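Local structure of Sys-1 protein (Caenorhabditis elegans, 3C2G) at residues 232-244 / 288-300. The protein acts as a beta-catenin in Wnt asymmetry signalling, binding the TCF transcription factor pop-1 directly and activating or repressing its target genes. Numbering follows the deposited sequence.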
HETATM    1  N   MSE A 232      -4.730 -14.024  13.020  1.00 36.52           N
HETATM    2  CA  MSE A 232      -3.359 -14.095  12.497  1.00 40.15           C
HETATM    3  C   MSE A 232      -2.508 -15.037  13.355  1.00 36.02           C
HETATM    4  O   MSE A 232      -1.860 -15.949  12.853  1.00 35.90           O
HETATM    5  CB  MSE A 232      -2.723 -12.719  12.596  1.00 39.49           C
HETATM    6  CG  MSE A 232      -2.483 -11.918  11.332  1.00 44.11           C
HETATM    7 SE   MSE A 232      -1.267 -10.436  11.918  1.00 54.94          SE
HETATM    8  CE  MSE A 232      -0.027 -11.541  12.910  1.00 38.65           C
ATOM      9  N   ILE A 233      -2.534 -14.799  14.660  1.00 33.05           N
ATOM     10  CA  ILE A 233      -1.646 -15.450  15.595  1.00 31.04           C
ATOM     11  C   ILE A 233      -2.052 -16.885  15.887  1.00 29.89           C
ATOM     12  O   ILE A 233      -1.201 -17.767  15.925  1.00 30.26           O
ATOM     13  CB  ILE A 233      -1.497 -14.621  16.894  1.00 30.71           C
ATOM     14  CG1 ILE A 233      -0.738 -13.332  16.585  1.00 30.51           C
ATOM     15  CG2 ILE A 233      -0.780 -15.411  17.990  1.00 27.47           C
ATOM     16  CD1 ILE A 233       0.689 -13.554  16.060  1.00 31.54           C
ATOM     17  N   GLY A 234      -3.341 -17.099  16.114  1.00 28.32           N
ATOM     18  CA  GLY A 234      -3.910 -18.431  16.184  1.00 27.39           C
ATOM     19  C   GLY A 234      -3.561 -19.300  14.986  1.00 26.91           C
ATOM     20  O   GLY A 234      -3.199 -20.457  15.151  1.00 27.93           O
ATOM     21  N   SER A 235      -3.653 -18.752  13.782  1.00 26.05           N
ATOM     22  CA  SER A 235      -3.268 -19.511  12.596  1.00 26.98           C
ATOM     23  C   SER A 235      -1.766 -19.758  12.583  1.00 27.10           C
ATOM     24  O   SER A 235      -1.317 -20.875  12.278  1.00 26.83           O
ATOM     25  CB  SER A 235      -3.692 -18.810  11.300  1.00 27.68           C
ATOM     26  OG  SER A 235      -5.079 -18.499  11.280  1.00 28.69           O
ATOM     27  N   TYR A 236      -0.986 -18.728  12.922  1.00 27.28           N
ATOM     28  CA  TYR A 236       0.459 -18.893  12.953  1.00 27.26           C
ATOM     29  C   TYR A 236       0.832 -20.019  13.911  1.00 27.90           C
ATOM     30  O   TYR A 236       1.644 -20.877  13.589  1.00 27.17           O
ATOM     31  CB  TYR A 236       1.207 -17.607  13.321  1.00 26.60           C
ATOM     32  CG  TYR A 236       2.686 -17.868  13.389  1.00 24.81           C
ATOM     33  CD1 TYR A 236       3.426 -18.095  12.223  1.00 25.26           C
ATOM     34  CD2 TYR A 236       3.335 -17.967  14.612  1.00 23.09           C
ATOM     35  CE1 TYR A 236       4.780 -18.389  12.277  1.00 23.84           C
ATOM     36  CE2 TYR A 236       4.685 -18.244  14.680  1.00 24.22           C
ATOM     37  CZ  TYR A 236       5.403 -18.454  13.509  1.00 26.05           C
ATOM     38  OH  TYR A 236       6.752 -18.733  13.584  1.00 29.19           O
ATOM     39  N   ARG A 237       0.204 -20.031  15.074  1.00 28.78           N
ATOM     40  CA  ARG A 237       0.501 -21.048  16.050  1.00 31.47           C
ATOM     41  C   ARG A 237       0.342 -22.457  15.501  1.00 31.50           C
ATOM     42  O   ARG A 237       1.081 -23.348  15.891  1.00 31.95           O
ATOM     43  CB  ARG A 237      -0.359 -20.867  17.295  1.00 32.73           C
ATOM     44  CG  ARG A 237       0.220 -19.865  18.273  1.00 37.20           C
ATOM     45  CD  ARG A 237      -0.631 -19.750  19.504  1.00 43.06           C
ATOM     46  NE  ARG A 237       0.201 -19.409  20.652  1.00 50.73           N
ATOM     47  CZ  ARG A 237      -0.201 -19.451  21.921  1.00 52.96           C
ATOM     48  NH1 ARG A 237      -1.446 -19.813  22.223  1.00 54.51           N
ATOM     49  NH2 ARG A 237       0.648 -19.125  22.887  1.00 54.80           N
ATOM     50  N   LEU A 238      -0.610 -22.652  14.592  1.00 31.61           N
ATOM     51  CA  LEU A 238      -0.921 -23.991  14.108  1.00 31.52           C
ATOM     52  C   LEU A 238      -0.059 -24.409  12.931  1.00 31.77           C
ATOM     53  O   LEU A 238       0.133 -25.601  12.690  1.00 32.12           O
ATOM     54  CB  LEU A 238      -2.397 -24.104  13.739  1.00 31.49           C
ATOM     55  CG  LEU A 238      -3.382 -24.046  14.912  1.00 30.96           C
ATOM     56  CD1 LEU A 238      -4.789 -23.735  14.391  1.00 30.93           C
ATOM     57  CD2 LEU A 238      -3.374 -25.322  15.735  1.00 24.97           C
ATOM     58  N   ILE A 239       0.456 -23.433  12.196  1.00 31.81           N
ATOM     59  CA  ILE A 239       1.300 -23.732  11.051  1.00 31.92           C
ATOM     60  C   ILE A 239       2.790 -23.686  11.396  1.00 33.79           C
ATOM     61  O   ILE A 239       3.615 -24.220  10.649  1.00 33.98           O
ATOM     62  CB  ILE A 239       1.000 -22.811   9.844  1.00 31.00           C
ATOM     63  CG1 ILE A 239       1.436 -21.376  10.098  1.00 29.54           C
ATOM     64  CG2 ILE A 239      -0.469 -22.868   9.469  1.00 31.23           C
ATOM     65  CD1 ILE A 239       1.551 -20.560   8.837  1.00 26.68           C
ATOM     66  N   ALA A 240       3.114 -23.082  12.543  1.00 35.48           N
ATOM     67  CA  ALA A 240       4.484 -22.695  12.881  1.00 37.30           C
ATOM     68  C   ALA A 240       5.496 -23.823  12.724  1.00 39.52           C
ATOM     69  O   ALA A 240       6.527 -23.647  12.058  1.00 40.57           O
ATOM     70  CB  ALA A 240       4.556 -22.100  14.271  1.00 36.04           C
ATOM     71  N   GLY A 241       5.208 -24.975  13.314  1.00 40.92           N
ATOM     72  CA  GLY A 241       6.112 -26.110  13.182  1.00 44.56           C
ATOM     73  C   GLY A 241       5.996 -26.903  11.877  1.00 46.80           C
ATOM     74  O   GLY A 241       6.844 -27.753  11.600  1.00 48.15           O
ATOM     75  N   GLN A 242       4.961 -26.633  11.076  1.00 47.21           N
ATOM     76  CA  GLN A 242       4.688 -27.417   9.867  1.00 47.89           C
ATOM     77  C   GLN A 242       5.717 -27.212   8.763  1.00 48.02           C
ATOM     78  O   GLN A 242       6.042 -26.080   8.396  1.00 48.22           O
ATOM     79  CB  GLN A 242       3.300 -27.099   9.313  1.00 48.02           C
ATOM     80  CG  GLN A 242       2.161 -27.390  10.272  1.00 50.49           C
ATOM     81  CD  GLN A 242       1.373 -28.608   9.875  1.00 53.91           C
ATOM     82  OE1 GLN A 242       1.923 -29.703   9.734  1.00 55.34           O
ATOM     83  NE2 GLN A 242       0.067 -28.425   9.684  1.00 55.41           N
ATOM     84  N   ASN A 243       6.211 -28.321   8.224  1.00 47.92           N
ATOM     85  CA  ASN A 243       7.126 -28.284   7.096  1.00 47.51           C
ATOM     86  C   ASN A 243       6.397 -27.827   5.833  1.00 46.64           C
ATOM     87  O   ASN A 243       5.423 -28.445   5.421  1.00 46.48           O
ATOM     88  CB  ASN A 243       7.798 -29.656   6.904  1.00 47.88           C
ATOM     89  CG  ASN A 243       8.405 -29.838   5.514  1.00 49.68           C
ATOM     90  OD1 ASN A 243       9.065 -28.948   4.971  1.00 49.99           O
ATOM     91  ND2 ASN A 243       8.190 -31.012   4.939  1.00 52.96           N
ATOM     92  N   PRO A 244       6.873 -26.734   5.219  1.00 46.38           N
ATOM     93  CA  PRO A 244       6.234 -26.184   4.020  1.00 45.90           C
ATOM     94  C   PRO A 244       6.354 -27.063   2.768  1.00 45.65           C
ATOM     95  O   PRO A 244       5.756 -26.739   1.735  1.00 45.20           O
ATOM     96  CB  PRO A 244       6.991 -24.866   3.802  1.00 45.69           C
ATOM     97  CG  PRO A 244       8.334 -25.111   4.394  1.00 45.61           C
ATOM     98  CD  PRO A 244       8.051 -25.938   5.621  1.00 46.24           C
ATOM     99  N   ALA A 288       3.036  -8.593  15.834  1.00 27.19           N
ATOM    100  CA  ALA A 288       2.254  -9.701  15.302  1.00 26.66           C
ATOM    101  C   ALA A 288       2.673 -10.042  13.866  1.00 26.28           C
ATOM    102  O   ALA A 288       2.962 -11.192  13.551  1.00 25.54           O
ATOM    103  CB  ALA A 288       0.778  -9.381  15.375  1.00 25.40           C
ATOM    104  N   ILE A 289       2.722  -9.039  13.005  1.00 26.25           N
ATOM    105  CA  ILE A 289       3.154  -9.253  11.633  1.00 27.51           C
ATOM    106  C   ILE A 289       4.537  -9.903  11.547  1.00 28.84           C
ATOM    107  O   ILE A 289       4.724 -10.869  10.808  1.00 29.56           O
ATOM    108  CB  ILE A 289       3.151  -7.946  10.833  1.00 27.46           C
ATOM    109  CG1 ILE A 289       1.727  -7.401  10.732  1.00 26.47           C
ATOM    110  CG2 ILE A 289       3.711  -8.167   9.436  1.00 27.89           C
ATOM    111  CD1 ILE A 289       1.684  -5.997  10.186  1.00 27.08           C
ATOM    112  N   THR A 290       5.492  -9.386  12.313  1.00 29.37           N
ATOM    113  CA  THR A 290       6.860  -9.856  12.210  1.00 30.01           C
ATOM    114  C   THR A 290       7.013 -11.274  12.740  1.00 29.94           C
ATOM    115  O   THR A 290       7.846 -12.023  12.223  1.00 30.88           O
ATOM    116  CB  THR A 290       7.911  -8.871  12.825  1.00 29.97           C
ATOM    117  OG1 THR A 290       7.698  -8.753  14.225  1.00 33.70           O
ATOM    118  CG2 THR A 290       7.775  -7.495  12.217  1.00 29.30           C
ATOM    119  N   THR A 291       6.203 -11.648  13.733  1.00 29.26           N
ATOM    120  CA  THR A 291       6.169 -13.025  14.243  1.00 29.84           C
ATOM    121  C   THR A 291       5.687 -13.996  13.161  1.00 29.81           C
ATOM    122  O   THR A 291       6.272 -15.061  12.968  1.00 28.92           O
ATOM    123  CB  THR A 291       5.232 -13.159  15.468  1.00 30.43           C
ATOM    124  OG1 THR A 291       5.687 -12.301  16.517  1.00 33.74           O
ATOM    125  CG2 THR A 291       5.188 -14.618  16.005  1.00 30.42           C
ATOM    126  N   VAL A 292       4.626 -13.593  12.460  1.00 29.62           N
ATOM    127  CA  VAL A 292       3.946 -14.427  11.490  1.00 29.06           C
ATOM    128  C   VAL A 292       4.789 -14.632  10.246  1.00 29.93           C
ATOM    129  O   VAL A 292       4.814 -15.733   9.697  1.00 30.35           O
ATOM    130  CB  VAL A 292       2.537 -13.858  11.149  1.00 29.18           C
ATOM    131  CG1 VAL A 292       1.973 -14.472   9.859  1.00 28.63           C
ATOM    132  CG2 VAL A 292       1.578 -14.097  12.322  1.00 25.45           C
ATOM    133  N   VAL A 293       5.495 -13.593   9.811  1.00 29.74           N
ATOM    134  CA  VAL A 293       6.322 -13.711   8.610  1.00 30.13           C
ATOM    135  C   VAL A 293       7.619 -14.492   8.813  1.00 30.84           C
ATOM    136  O   VAL A 293       8.447 -14.547   7.918  1.00 31.42           O
ATOM    137  CB  VAL A 293       6.600 -12.357   7.917  1.00 29.57           C
ATOM    138  CG1 VAL A 293       5.291 -11.675   7.546  1.00 29.23           C
ATOM    139  CG2 VAL A 293       7.477 -11.451   8.777  1.00 31.34           C
ATOM    140  N   GLN A 294       7.785 -15.113   9.976  1.00 32.22           N
ATOM    141  CA  GLN A 294       8.840 -16.122  10.152  1.00 33.11           C
ATOM    142  C   GLN A 294       8.504 -17.407   9.388  1.00 32.44           C
ATOM    143  O   GLN A 294       9.389 -18.222   9.152  1.00 33.68           O
ATOM    144  CB  GLN A 294       9.068 -16.457  11.635  1.00 32.59           C
ATOM    145  CG  GLN A 294       9.535 -15.286  12.499  1.00 34.19           C
ATOM    146  CD  GLN A 294       9.529 -15.599  14.006  1.00 35.68           C
ATOM    147  OE1 GLN A 294      10.564 -15.497  14.667  1.00 44.05           O
ATOM    148  NE2 GLN A 294       8.368 -15.967  14.547  1.00 33.01           N
ATOM    149  N   TYR A 295       7.240 -17.610   9.009  1.00 31.86           N
ATOM    150  CA  TYR A 295       6.883 -18.820   8.274  1.00 31.10           C
ATOM    151  C   TYR A 295       7.390 -18.778   6.830  1.00 31.69           C
ATOM    152  O   TYR A 295       7.093 -17.850   6.096  1.00 32.26           O
ATOM    153  CB  TYR A 295       5.384 -19.133   8.311  1.00 30.55           C
ATOM    154  CG  TYR A 295       5.120 -20.521   7.759  1.00 30.71           C
ATOM    155  CD1 TYR A 295       5.260 -21.647   8.573  1.00 30.09           C
ATOM    156  CD2 TYR A 295       4.796 -20.716   6.409  1.00 28.54           C
ATOM    157  CE1 TYR A 295       5.063 -22.919   8.082  1.00 28.81           C
ATOM    158  CE2 TYR A 295       4.608 -21.996   5.898  1.00 28.55           C
ATOM    159  CZ  TYR A 295       4.747 -23.094   6.749  1.00 30.82           C
ATOM    160  OH  TYR A 295       4.562 -24.376   6.279  1.00 31.50           O
ATOM    161  N   PRO A 296       8.138 -19.810   6.407  1.00 32.11           N
ATOM    162  CA  PRO A 296       8.712 -19.760   5.064  1.00 32.08           C
ATOM    163  C   PRO A 296       7.687 -20.001   3.964  1.00 31.76           C
ATOM    164  O   PRO A 296       7.568 -21.105   3.447  1.00 32.54           O
ATOM    165  CB  PRO A 296       9.784 -20.856   5.089  1.00 32.19           C
ATOM    166  CG  PRO A 296       9.302 -21.836   6.145  1.00 33.50           C
ATOM    167  CD  PRO A 296       8.483 -21.050   7.138  1.00 32.02           C
ATOM    168  N   ASN A 297       6.963 -18.947   3.616  1.00 31.42           N
ATOM    169  CA  ASN A 297       6.071 -18.937   2.474  1.00 30.47           C
ATOM    170  C   ASN A 297       6.036 -17.522   1.890  1.00 31.73           C
ATOM    171  O   ASN A 297       5.673 -16.553   2.582  1.00 32.08           O
ATOM    172  CB  ASN A 297       4.670 -19.387   2.887  1.00 29.78           C
ATOM    173  CG  ASN A 297       3.670 -19.271   1.760  1.00 28.18           C
ATOM    174  OD1 ASN A 297       3.195 -18.180   1.441  1.00 27.36           O
ATOM    175  ND2 ASN A 297       3.354 -20.396   1.139  1.00 27.79           N
ATOM    176  N   ASN A 298       6.401 -17.409   0.618  1.00 31.88           N
ATOM    177  CA  ASN A 298       6.611 -16.117  -0.011  1.00 32.82           C
ATOM    178  C   ASN A 298       5.373 -15.255  -0.209  1.00 33.24           C
ATOM    179  O   ASN A 298       5.459 -14.028  -0.139  1.00 34.34           O
ATOM    180  CB  ASN A 298       7.410 -16.280  -1.313  1.00 32.87           C
ATOM    181  CG  ASN A 298       8.819 -16.777  -1.052  1.00 36.21           C
ATOM    182  OD1 ASN A 298       9.235 -16.903   0.107  1.00 39.43           O
ATOM    183  ND2 ASN A 298       9.562 -17.063  -2.112  1.00 38.34           N
ATOM    184  N   ASP A 299       4.224 -15.873  -0.452  1.00 33.37           N
ATOM    185  CA  ASP A 299       2.992 -15.101  -0.577  1.00 33.39           C
ATOM    186  C   ASP A 299       2.658 -14.490   0.766  1.00 32.09           C
ATOM    187  O   ASP A 299       2.277 -13.332   0.861  1.00 32.11           O
ATOM    188  CB  ASP A 299       1.831 -15.974  -1.075  1.00 34.34           C
ATOM    189  CG  ASP A 299       1.919 -16.275  -2.574  1.00 39.77           C
ATOM    190  OD1 ASP A 299       2.507 -15.454  -3.322  1.00 44.38           O
ATOM    191  OD2 ASP A 299       1.394 -17.329  -3.009  1.00 42.35           O
ATOM    192  N   LEU A 300       2.818 -15.294   1.805  1.00 31.46           N
ATOM    193  CA  LEU A 300       2.555 -14.863   3.154  1.00 30.90           C
ATOM    194  C   LEU A 300       3.539 -13.742   3.525  1.00 29.95           C
ATOM    195  O   LEU A 300       3.131 -12.703   4.038  1.00 30.25           O
ATOM    196  CB  LEU A 300       2.646 -16.066   4.110  1.00 30.81           C
ATOM    197  CG  LEU A 300       2.263 -15.884   5.577  1.00 31.43           C
ATOM    198  CD1 LEU A 300       2.200 -17.223   6.270  1.00 32.71           C
ATOM    199  CD2 LEU A 300       3.289 -15.019   6.280  1.00 34.52           C
TER
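Tyr236 and Tyr295, one from each segment, reach across in opposite senses, and each lays its ring on the backbone or aliphatic surface of the other side; they meet where Tyr295 CB sits at the edge of the Tyr236 ring, 4.1 Å from Tyr236 CE1. Tyr295 OH donates a hydrogen bond to Gln242 O at 3.1 Å, arriving from above the carbonyl plane, 54° out of it, rather than on a lone pair. Its ring is sandwiched. Ile239 CD1 lies over one face, 3.9 Å from the centroid in a CH-pi contact, and Pro296 CD packs on the opposite face. Pro244 CB approaches the same hydroxyl, while Pro244 CG meets Pro296 CG.

Tyr236 behaves differently, resting on the last turn of helix 285-292. With CG anti to the backbone N (chi1 178°), the ring swings over Val292 CA and places its CZ 3.5 Å from Thr291 O; Ala240 CB backs the other face. Thr291 O also accepts a hydrogen bond from Gln294 NE2 at 2.8 Å, in the carbonyl plane, which holds that amide beside the tyrosine hydroxyl. An alanine at Tyr236 would keep only CB against Val292 CG2 and would probably leave a gap over the Thr291 and Val292 backbone.

Farther toward the N-terminal ends, selenomethionine Met232 lies by Ala288, and Ile233 CD1 packs on Val292 CG2 at 3.9 Å. As in stacked armadillo helices, segments 232-239 and 288-292, on helices 224-239 and 285-292, run nearly parallel, 19° apart with axes 10.0 Å from each other; helix 251-270 packs against both segments, Phe264 touching Met232, Leu256 Ile239 and Leu253 Tyr295.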